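Side-chain contacts in oxidized polyvinyl alcohol hydrolase (Pseudomonas sp. VM15C, PDB 3WWC), which hydrolyses the carbon-carbon bond of beta-diketones such as 4,6-nonanedione and of oxidized polyvinyl alcohol, in the second step of polyvinyl alcohol degradation: residues E26-Y31 / V39-K44; N127-G132 / G147-F152; F152-V157 / L188-F193. The protein carries 1 engineered substitution. One frame throughout, in Å; residues are numbered along the deposited sequence.

Contact 1 (E26-Y31 / V39-K44); sequences ECPAGY and VDFPHK
F41 sets its ring edge against the ring face of Y31, a T-shaped stack that presses a type II beta turn, P28 to Y31, onto strand 36-43, the outermost strand at one end of the α/β-hydrolase sheet. The planes stand 80° apart and the centroids 5.1 Å. The ring-to-ring touch is made chiefly by one atom: F41 CD1 lies over the centre of the Y31 ring, 3.7 Å above its plane. Y31 reaches the strand because its CG is anti to the backbone N (chi1 -163°), which carries the ring off the end of the turn and along the strand backbone, where Y31 CE2 comes within 3.6 Å of F41 CA. Next along the ring of F41, P28 comes in obliquely, its CD 3.5 Å from F41 CE1. This is the dense half of the contact. F41 is buried, and both aromatic rings also rest on C159 of helix 148-160, the residue to which C27 is joined by a disulfide.

Toward solvent the packing thins. P42 is exposed and offers its CG to P28 CB at 3.6 Å, while V39 and D40 give the turn little beyond backbone. D40 and F41 together face R48 in a G1 beta bulge, and the carboxylate of D40 leads outward from the contact. Yet a polar bond closes this looser end, where the phenol arrives at the edge of the sheet: Y31 OH donates to V39 O over 2.7 Å, standing above the carbonyl plane, 40° out of it.

Contact 2 (N127-G132 / G147-F152); sequences NPWFEG and GPDSSF
D149 OD2 is the polar atom on which this contact turns. It takes the backbone N-H of F130, the centre of an inverse gamma turn in the loop ahead of helix 148-160 of the α/β-hydrolase fold, and D149 itself sits in the first turn of that helix, two residues past its N-cap, G147. The bond from F130 N to D149 OD2 is 2.9 Å long and fairly straight at 161°, meeting the carboxylate on the anti side and tilted 26° from its plane. A water 2.7 Å from D149 OD2 also lies near P128 O, though its two protons are contested by further acceptors. The other oxygen, OD1, forms a salt bridge with R48, whose charge would probably help keep the carboxylate ionised in this buried place.

Carbon closes in on the same group. W129 brings the edge of its indole up to it, CE3 lying 3.4 Å from D149 OD2, while the indole N-H is spent on T69 O. That indole lies about 8 Å, side chain to side chain, from A177, the engineered alanine at the probable nucleophile position, so the loop held here runs close to the active site.

F130 adds a second hold. With its CG beside the backbone N (chi1 -60°), the ring swings to the same helix end that its N-H addresses, and P148 CG lies over one face in a CH-pi contact, 4.0 Å from the centroid and offset toward the rim. On the backbone side a second water links the two segments, donating to F130 O at 2.8 Å and accepting from S150 N at 2.9 Å.

Contact 3 (F152-V157 / L188-F193); sequences FFVAMV and LFRSNF
F193 lays its ring beneath V154 and meets V157 at its far end, packing the loop that follows helix 178-189 against helix 148-160. In the α/β-hydrolase fold helix 178-189 comes straight after the nucleophile position, here A177, and this contact lies beyond its C-terminal end, away from the pocket. The ring can be followed outward. CB already heads toward the helix, and with CG anti to the backbone N (chi1 179°) the ring carries on in to it. CG and CD2 come under V154 CG2, with CD2 the closer at 3.7 Å. Along the other rim CD1 and CE1 pass under V154 CG1, which sits almost on the ring normal, 10° off it and 3.9 Å from the centroid: a well-centred CH-pi contact. CE2 reaches the backbone at V154 CA, and CZ, the tip, meets V157 edge-on, 3.9 Å from its CG1. V157 in turn touches V66 of strand 62-68, which brings the aromatic tip close to the central sheet.

V154 is shared. Its CG2 also lies over one face of the R190 guanidinium, 3.7 Å above that plane and toward its rim, so the isopropyl group packs against two flat groups, the ring and the guanidinium. R190 folds over it through a bend at chi2 (-75°), while NH2 is held in a salt bridge by E146. Putting an alanine in place of F193 takes the ring away from V154 CG1 and V157 CG1, and would probably leave a gap between helix and loop. No hydrogen bond crosses between the segments; the join rests on shape and dispersion, and its one charged group, R190, is paired with E146, outside the two segments, which probably offsets its charge.

From the N terminus the contacts follow in series, none enclosing or crossing another. Contact 1 closes a loop of seven residues and folds the N-terminal turn onto the sheet's outermost strand 36-43. Contact 2 closes fourteen residues of loop leading into helix 148-160. Contact 3 spans thirty, taking in strand 170-176 and most of helix 178-189. Contacts 2 and 3 share F152 and sit on successive turns of helix 148-160, with S150 packing on R190 between them. The same helix receives contact 1, through a probable hydrogen bond between H43 and S151 and packing of F41 on F152. One helix thus ties sheet edge, the loop near the active site and the loop that follows helix 178-189.

Contact 1 (E26-Y31 / V39-K44)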
loop_
_atom_site.group_PDB
_atom_site.type_symbol
_atom_site.label_atom_id
_atom_site.label_comp_id
_atom_site.label_asym_id
_atom_site.label_seq_id
_atom_site.Cartn_x
_atom_site.Cartn_y
_atom_site.Cartn_z
ATOM N N GLU A 26 -19.535 -9.897 -6.792
ATOM C CA GLU A 26 -19.628 -11.164 -7.516
ATOM C C GLU A 26 -18.438 -12.044 -7.165
ATOM O O GLU A 26 -17.366 -11.535 -6.835
ATOM C CB GLU A 26 -19.628 -10.889 -9.006
ATOM C CG GLU A 26 -18.337 -10.307 -9.545
ATOM C CD GLU A 26 -18.557 -9.721 -10.923
ATOM O OE1 GLU A 26 -19.250 -10.400 -11.738
ATOM O OE2 GLU A 26 -18.058 -8.597 -11.188
ATOM N N CYS A 27 -18.631 -13.357 -7.211
ATOM C CA CYS A 27 -17.529 -14.285 -6.939
ATOM C C CYS A 27 -17.336 -15.215 -8.106
ATOM O O CYS A 27 -18.237 -15.362 -8.937
ATOM C CB CYS A 27 -17.808 -15.199 -5.763
ATOM S SG CYS A 27 -17.772 -14.468 -4.098
ATOM N N PRO A 28 -16.128 -15.790 -8.243
ATOM C CA PRO A 28 -15.914 -16.746 -9.336
ATOM C C PRO A 28 -16.949 -17.816 -9.029
ATOM O O PRO A 28 -17.224 -18.137 -7.868
ATOM C CB PRO A 28 -14.511 -17.266 -9.063
ATOM C CG PRO A 28 -13.835 -16.068 -8.429
ATOM C CD PRO A 28 -14.859 -15.494 -7.528
ATOM N N ALA A 29 -17.522 -18.401 -10.067
ATOM C CA ALA A 29 -18.580 -19.385 -9.860
ATOM C C ALA A 29 -18.294 -20.478 -8.890
ATOM O O ALA A 29 -17.278 -21.204 -9.013
ATOM C CB ALA A 29 -18.978 -20.005 -11.186
ATOM N N GLY A 30 -19.200 -20.607 -7.938
ATOM C CA GLY A 30 -19.097 -21.659 -6.959
ATOM C C GLY A 30 -18.184 -21.366 -5.790
ATOM O O GLY A 30 -18.066 -22.217 -4.893
ATOM N N TYR A 31 -17.540 -20.197 -5.774
ATOM C CA TYR A 31 -16.651 -19.908 -4.652
ATOM C C TYR A 31 -17.446 -19.570 -3.411
ATOM O O TYR A 31 -18.320 -18.714 -3.437
ATOM C CB TYR A 31 -15.659 -18.762 -5.008
ATOM C CG TYR A 31 -14.460 -18.726 -4.046
ATOM C CD1 TYR A 31 -14.489 -17.905 -2.903
ATOM C CD2 TYR A 31 -13.385 -19.580 -4.230
ATOM C CE1 TYR A 31 -13.468 -17.933 -1.954
ATOM C CE2 TYR A 31 -12.357 -19.633 -3.277
ATOM C CZ TYR A 31 -12.417 -18.813 -2.163
ATOM O OH TYR A 31 -11.424 -18.929 -1.212
ATOM N N VAL A 39 -9.091 -20.090 0.733
ATOM C CA VAL A 39 -8.009 -20.578 -0.107
ATOM C C VAL A 39 -8.506 -20.947 -1.491
ATOM O O VAL A 39 -9.729 -20.951 -1.723
ATOM C CB VAL A 39 -7.300 -21.838 0.509
ATOM C CG1 VAL A 39 -6.750 -21.499 1.896
ATOM C CG2 VAL A 39 -8.293 -22.991 0.620
ATOM N N ASP A 40 -7.590 -21.253 -2.400
ATOM C CA ASP A 40 -7.912 -21.627 -3.787
ATOM C C ASP A 40 -8.838 -20.679 -4.537
ATOM O O ASP A 40 -9.687 -21.089 -5.373
ATOM C CB ASP A 40 -8.472 -23.060 -3.805
ATOM C CG ASP A 40 -7.450 -24.051 -3.324
ATOM O OD1 ASP A 40 -6.253 -23.824 -3.602
ATOM O OD2 ASP A 40 -7.844 -25.049 -2.695
ATOM N N PHE A 41 -8.659 -19.381 -4.284
ATOM C CA PHE A 41 -9.477 -18.383 -4.987
ATOM C C PHE A 41 -8.818 -18.250 -6.345
ATOM O O PHE A 41 -7.649 -17.853 -6.459
ATOM C CB PHE A 41 -9.410 -17.063 -4.235
ATOM C CG PHE A 41 -10.231 -15.986 -4.868
ATOM C CD1 PHE A 41 -11.572 -15.875 -4.549
ATOM C CD2 PHE A 41 -9.655 -15.094 -5.763
ATOM C CE1 PHE A 41 -12.343 -14.862 -5.107
ATOM C CE2 PHE A 41 -10.418 -14.066 -6.344
ATOM C CZ PHE A 41 -11.762 -13.951 -6.008
ATOM N N PRO A 42 -9.550 -18.534 -7.426
ATOM C CA PRO A 42 -8.986 -18.473 -8.778
ATOM C C PRO A 42 -8.884 -17.075 -9.318
ATOM O O PRO A 42 -9.883 -16.357 -9.329
ATOM C CB PRO A 42 -9.981 -19.305 -9.591
ATOM C CG PRO A 42 -11.293 -18.936 -8.955
ATOM C CD PRO A 42 -10.962 -18.936 -7.441
ATOM N N HIS A 43 -7.688 -16.700 -9.746
ATOM C CA HIS A 43 -7.508 -15.407 -10.379
ATOM C C HIS A 43 -6.321 -15.434 -11.342
ATOM O O HIS A 43 -5.207 -15.709 -10.945
ATOM C CB HIS A 43 -7.268 -14.295 -9.323
ATOM C CG HIS A 43 -7.296 -12.914 -9.910
ATOM N ND1 HIS A 43 -8.466 -12.306 -10.319
ATOM C CD2 HIS A 43 -6.294 -12.089 -10.277
ATOM C CE1 HIS A 43 -8.175 -11.164 -10.913
ATOM N NE2 HIS A 43 -6.863 -11.006 -10.896
ATOM N N LYS A 44 -6.562 -15.109 -12.606
ATOM C CA LYS A 44 -5.496 -15.070 -13.626
ATOM C C LYS A 44 -4.565 -16.293 -13.644
ATOM O O LYS A 44 -3.353 -16.153 -13.737
ATOM C CB LYS A 44 -4.669 -13.781 -13.492
ATOM C CG LYS A 44 -5.470 -12.520 -13.954
ATOM C CD LYS A 44 -4.641 -11.228 -13.798
ATOM C CE LYS A 44 -5.406 -10.023 -14.337
ATOM N NZ LYS A 44 -4.623 -8.751 -14.136
#

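Contact 2 (N127-G132 / G147-F152)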
loop_
_atom_site.group_PDB
_atom_site.type_symbol
_atom_site.label_atom_id
_atom_site.label_comp_id
_atom_site.label_asym_id
_atom_site.label_seq_id
_atom_site.Cartn_x
_atom_site.Cartn_y
_atom_site.Cartn_z
ATOM N N ASN A 127 9.802 -9.734 -5.134
ATOM C CA ASN A 127 8.900 -10.894 -5.051
ATOM C C ASN A 127 7.682 -10.915 -4.105
ATOM O O ASN A 127 6.753 -11.652 -4.376
ATOM C CB ASN A 127 9.746 -12.147 -4.753
ATOM C CG ASN A 127 9.176 -13.402 -5.369
ATOM O OD1 ASN A 127 8.642 -13.391 -6.466
ATOM N ND2 ASN A 127 9.328 -14.512 -4.652
ATOM N N PRO A 128 7.662 -10.141 -2.993
ATOM C CA PRO A 128 6.492 -10.222 -2.116
ATOM C C PRO A 128 5.144 -9.917 -2.760
ATOM O O PRO A 128 4.135 -10.591 -2.482
ATOM C CB PRO A 128 6.799 -9.217 -1.002
ATOM C CG PRO A 128 8.357 -9.310 -0.859
ATOM C CD PRO A 128 8.773 -9.386 -2.378
ATOM N N TRP A 129 5.119 -8.877 -3.602
ATOM C CA TRP A 129 3.895 -8.471 -4.280
ATOM C C TRP A 129 4.293 -8.058 -5.688
ATOM O O TRP A 129 5.428 -7.713 -5.946
ATOM C CB TRP A 129 3.249 -7.234 -3.613
ATOM C CG TRP A 129 2.925 -7.388 -2.112
ATOM C CD1 TRP A 129 3.658 -6.885 -1.047
ATOM C CD2 TRP A 129 1.809 -8.078 -1.538
ATOM N NE1 TRP A 129 3.065 -7.238 0.143
ATOM C CE2 TRP A 129 1.927 -7.966 -0.122
ATOM C CE3 TRP A 129 0.722 -8.788 -2.072
ATOM C CZ2 TRP A 129 0.987 -8.535 0.757
ATOM C CZ3 TRP A 129 -0.204 -9.357 -1.225
ATOM C CH2 TRP A 129 -0.074 -9.229 0.196
ATOM N N PHE A 130 3.308 -8.048 -6.597
ATOM C CA PHE A 130 3.569 -7.585 -7.963
ATOM C C PHE A 130 3.359 -6.062 -7.874
ATOM O O PHE A 130 2.321 -5.515 -8.252
ATOM C CB PHE A 130 2.557 -8.276 -8.898
ATOM C CG PHE A 130 2.657 -9.813 -8.878
ATOM C CD1 PHE A 130 3.827 -10.424 -9.298
ATOM C CD2 PHE A 130 1.609 -10.615 -8.405
ATOM C CE1 PHE A 130 3.941 -11.830 -9.224
ATOM C CE2 PHE A 130 1.722 -11.987 -8.342
ATOM C CZ PHE A 130 2.898 -12.607 -8.751
ATOM N N GLU A 131 4.397 -5.401 -7.384
ATOM C CA GLU A 131 4.322 -4.005 -7.040
ATOM C C GLU A 131 5.194 -3.019 -7.792
ATOM O O GLU A 131 5.122 -1.818 -7.514
ATOM C CB GLU A 131 4.509 -3.820 -5.492
ATOM C CG GLU A 131 5.593 -4.672 -4.702
ATOM C CD GLU A 131 7.016 -4.133 -4.733
ATOM O OE1 GLU A 131 7.533 -3.787 -5.822
ATOM O OE2 GLU A 131 7.655 -4.097 -3.645
ATOM N N GLY A 132 5.972 -3.488 -8.763
ATOM C CA GLY A 132 6.778 -2.536 -9.515
ATOM C C GLY A 132 7.465 -3.276 -10.659
ATOM O O GLY A 132 7.891 -4.417 -10.484
ATOM N N GLY A 147 -0.988 -5.688 -13.305
ATOM C CA GLY A 147 -0.408 -6.886 -12.688
ATOM C C GLY A 147 -1.435 -7.718 -11.936
ATOM O O GLY A 147 -2.480 -7.212 -11.561
ATOM N N PRO A 148 -1.101 -8.963 -11.597
ATOM C CA PRO A 148 -2.061 -9.835 -10.930
ATOM C C PRO A 148 -2.406 -9.608 -9.479
ATOM O O PRO A 148 -3.396 -10.141 -9.037
ATOM C CB PRO A 148 -1.530 -11.254 -11.210
ATOM C CG PRO A 148 -0.085 -11.070 -11.564
ATOM C CD PRO A 148 0.135 -9.648 -12.019
ATOM N N ASP A 149 -1.613 -8.830 -8.737
ATOM C CA ASP A 149 -2.030 -8.575 -7.383
ATOM C C ASP A 149 -3.086 -7.465 -7.377
ATOM O O ASP A 149 -4.103 -7.603 -6.683
ATOM C CB ASP A 149 -0.822 -8.145 -6.501
ATOM C CG ASP A 149 -0.203 -9.319 -5.777
ATOM O OD1 ASP A 149 -0.900 -10.330 -5.547
ATOM O OD2 ASP A 149 0.985 -9.245 -5.404
ATOM N N SER A 150 -2.840 -6.371 -8.112
ATOM C CA SER A 150 -3.813 -5.288 -8.150
ATOM C C SER A 150 -5.182 -5.814 -8.577
ATOM O O SER A 150 -6.211 -5.455 -7.975
ATOM C CB SER A 150 -3.293 -4.174 -9.080
ATOM O OG SER A 150 -4.230 -3.106 -9.199
ATOM N N SER A 151 -5.219 -6.650 -9.623
ATOM C CA SER A 151 -6.527 -7.183 -10.057
ATOM C C SER A 151 -7.108 -8.206 -9.086
ATOM O O SER A 151 -8.325 -8.255 -8.879
ATOM C CB SER A 151 -6.427 -7.774 -11.469
ATOM O OG SER A 151 -5.446 -8.796 -11.544
ATOM N N PHE A 152 -6.262 -8.992 -8.434
ATOM C CA PHE A 152 -6.759 -9.965 -7.482
ATOM C C PHE A 152 -7.436 -9.244 -6.349
ATOM O O PHE A 152 -8.488 -9.657 -5.907
ATOM C CB PHE A 152 -5.554 -10.763 -6.931
ATOM C CG PHE A 152 -5.799 -11.447 -5.617
ATOM C CD1 PHE A 152 -6.953 -12.201 -5.367
ATOM C CD2 PHE A 152 -4.836 -11.348 -4.609
ATOM C CE1 PHE A 152 -7.132 -12.837 -4.130
ATOM C CE2 PHE A 152 -5.026 -11.998 -3.372
ATOM C CZ PHE A 152 -6.180 -12.746 -3.136
HETATM O O HOH W 1 2.029 -11.375 -4.072
HETATM O O HOH W 2 -0.171 -6.170 -9.321
#

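Contact 3 (F152-V157 / L188-F193)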
loop_
_atom_site.group_PDB
_atom_site.type_symbol
_atom_site.label_atom_id
_atom_site.label_comp_id
_atom_site.label_asym_id
_atom_site.label_seq_id
_atom_site.Cartn_x
_atom_site.Cartn_y
_atom_site.Cartn_z
ATOM N N PHE A 152 -6.262 -8.992 -8.434
ATOM C CA PHE A 152 -6.759 -9.965 -7.482
ATOM C C PHE A 152 -7.436 -9.244 -6.349
ATOM O O PHE A 152 -8.488 -9.657 -5.907
ATOM C CB PHE A 152 -5.554 -10.763 -6.931
ATOM C CG PHE A 152 -5.799 -11.447 -5.617
ATOM C CD1 PHE A 152 -6.953 -12.201 -5.367
ATOM C CD2 PHE A 152 -4.836 -11.348 -4.609
ATOM C CE1 PHE A 152 -7.132 -12.837 -4.130
ATOM C CE2 PHE A 152 -5.026 -11.998 -3.372
ATOM C CZ PHE A 152 -6.180 -12.746 -3.136
ATOM N N PHE A 153 -6.871 -8.148 -5.869
ATOM C CA PHE A 153 -7.483 -7.493 -4.689
ATOM C C PHE A 153 -8.878 -6.982 -5.003
ATOM O O PHE A 153 -9.730 -7.016 -4.141
ATOM C CB PHE A 153 -6.627 -6.296 -4.210
ATOM C CG PHE A 153 -5.206 -6.637 -3.859
ATOM C CD1 PHE A 153 -4.801 -7.915 -3.467
ATOM C CD2 PHE A 153 -4.260 -5.631 -3.959
ATOM C CE1 PHE A 153 -3.445 -8.177 -3.188
ATOM C CE2 PHE A 153 -2.914 -5.858 -3.683
ATOM C CZ PHE A 153 -2.498 -7.140 -3.296
ATOM N N VAL A 154 -9.091 -6.505 -6.224
ATOM C CA VAL A 154 -10.418 -6.006 -6.605
ATOM C C VAL A 154 -11.377 -7.195 -6.623
ATOM O O VAL A 154 -12.453 -7.126 -6.063
ATOM C CB VAL A 154 -10.341 -5.333 -7.994
ATOM C CG1 VAL A 154 -11.769 -4.970 -8.507
ATOM C CG2 VAL A 154 -9.520 -4.058 -7.859
ATOM N N ALA A 155 -10.959 -8.280 -7.248
ATOM C CA ALA A 155 -11.810 -9.471 -7.302
ATOM C C ALA A 155 -12.100 -10.040 -5.928
ATOM O O ALA A 155 -13.226 -10.501 -5.636
ATOM C CB ALA A 155 -11.164 -10.537 -8.159
ATOM N N MET A 156 -11.109 -9.985 -5.045
ATOM C CA MET A 156 -11.222 -10.457 -3.675
ATOM C C MET A 156 -12.287 -9.660 -2.911
ATOM O O MET A 156 -13.199 -10.225 -2.300
ATOM C CB MET A 156 -9.843 -10.310 -3.041
ATOM C CG MET A 156 -9.805 -10.575 -1.561
ATOM S SD MET A 156 -8.188 -10.208 -0.839
ATOM C CE MET A 156 -8.183 -8.371 -0.808
ATOM N N VAL A 157 -12.201 -8.341 -2.989
ATOM C CA VAL A 157 -13.152 -7.497 -2.267
ATOM C C VAL A 157 -14.553 -7.655 -2.909
ATOM O O VAL A 157 -15.543 -7.750 -2.180
ATOM C CB VAL A 157 -12.693 -6.026 -2.318
ATOM C CG1 VAL A 157 -13.796 -5.114 -1.756
ATOM C CG2 VAL A 157 -11.447 -5.861 -1.432
ATOM N N LEU A 188 -2.649 3.742 -8.052
ATOM C CA LEU A 188 -2.391 4.382 -9.343
ATOM C C LEU A 188 -3.118 3.693 -10.461
ATOM O O LEU A 188 -3.499 4.346 -11.446
ATOM C CB LEU A 188 -0.867 4.378 -9.642
ATOM C CG LEU A 188 -0.088 5.296 -8.697
ATOM C CD1 LEU A 188 1.409 4.972 -8.795
ATOM C CD2 LEU A 188 -0.389 6.785 -9.060
ATOM N N PHE A 189 -3.337 2.386 -10.321
ATOM C CA PHE A 189 -4.019 1.620 -11.373
ATOM C C PHE A 189 -5.487 1.386 -11.120
ATOM O O PHE A 189 -6.225 1.090 -12.084
ATOM C CB PHE A 189 -3.385 0.230 -11.590
ATOM C CG PHE A 189 -2.127 0.242 -12.453
ATOM C CD1 PHE A 189 -2.199 0.129 -13.830
ATOM C CD2 PHE A 189 -0.887 0.266 -11.848
ATOM C CE1 PHE A 189 -1.033 0.030 -14.591
ATOM C CE2 PHE A 189 0.301 0.164 -12.611
ATOM C CZ PHE A 189 0.211 0.041 -13.996
ATOM N N ARG A 190 -5.949 1.483 -9.865
ATOM C CA ARG A 190 -7.356 1.203 -9.572
ATOM C C ARG A 190 -7.987 2.351 -8.778
ATOM O O ARG A 190 -8.739 2.153 -7.828
ATOM C CB ARG A 190 -7.435 -0.131 -8.806
ATOM C CG ARG A 190 -7.248 -1.322 -9.739
ATOM C CD ARG A 190 -8.512 -1.562 -10.585
ATOM N NE ARG A 190 -8.312 -2.807 -11.302
ATOM C CZ ARG A 190 -9.284 -3.577 -11.803
ATOM N NH1 ARG A 190 -10.559 -3.224 -11.687
ATOM N NH2 ARG A 190 -8.985 -4.733 -12.374
ATOM N N SER A 191 -7.702 3.577 -9.209
ATOM C CA SER A 191 -8.239 4.740 -8.535
ATOM C C SER A 191 -9.721 4.952 -8.720
ATOM O O SER A 191 -10.264 5.875 -8.123
ATOM C CB SER A 191 -7.487 6.014 -8.941
ATOM O OG SER A 191 -7.724 6.326 -10.310
ATOM N N ASN A 192 -10.379 4.116 -9.528
ATOM C CA ASN A 192 -11.826 4.244 -9.628
ATOM C C ASN A 192 -12.496 3.140 -8.836
ATOM O O ASN A 192 -13.719 2.991 -8.865
ATOM C CB ASN A 192 -12.264 4.218 -11.095
ATOM C CG ASN A 192 -11.715 5.434 -11.856
ATOM O OD1 ASN A 192 -11.942 6.570 -11.445
ATOM N ND2 ASN A 192 -10.971 5.192 -12.927
ATOM N N PHE A 193 -11.707 2.415 -8.049
ATOM C CA PHE A 193 -12.262 1.335 -7.214
ATOM C C PHE A 193 -12.037 1.683 -5.731
ATOM O O PHE A 193 -12.974 1.934 -4.997
ATOM C CB PHE A 193 -11.601 -0.033 -7.541
ATOM C CG PHE A 193 -12.132 -1.164 -6.699
ATOM C CD1 PHE A 193 -13.402 -1.661 -6.935
ATOM C CD2 PHE A 193 -11.361 -1.715 -5.662
ATOM C CE1 PHE A 193 -13.936 -2.717 -6.157
ATOM C CE2 PHE A 193 -11.864 -2.749 -4.881
ATOM C CZ PHE A 193 -13.153 -3.256 -5.130
#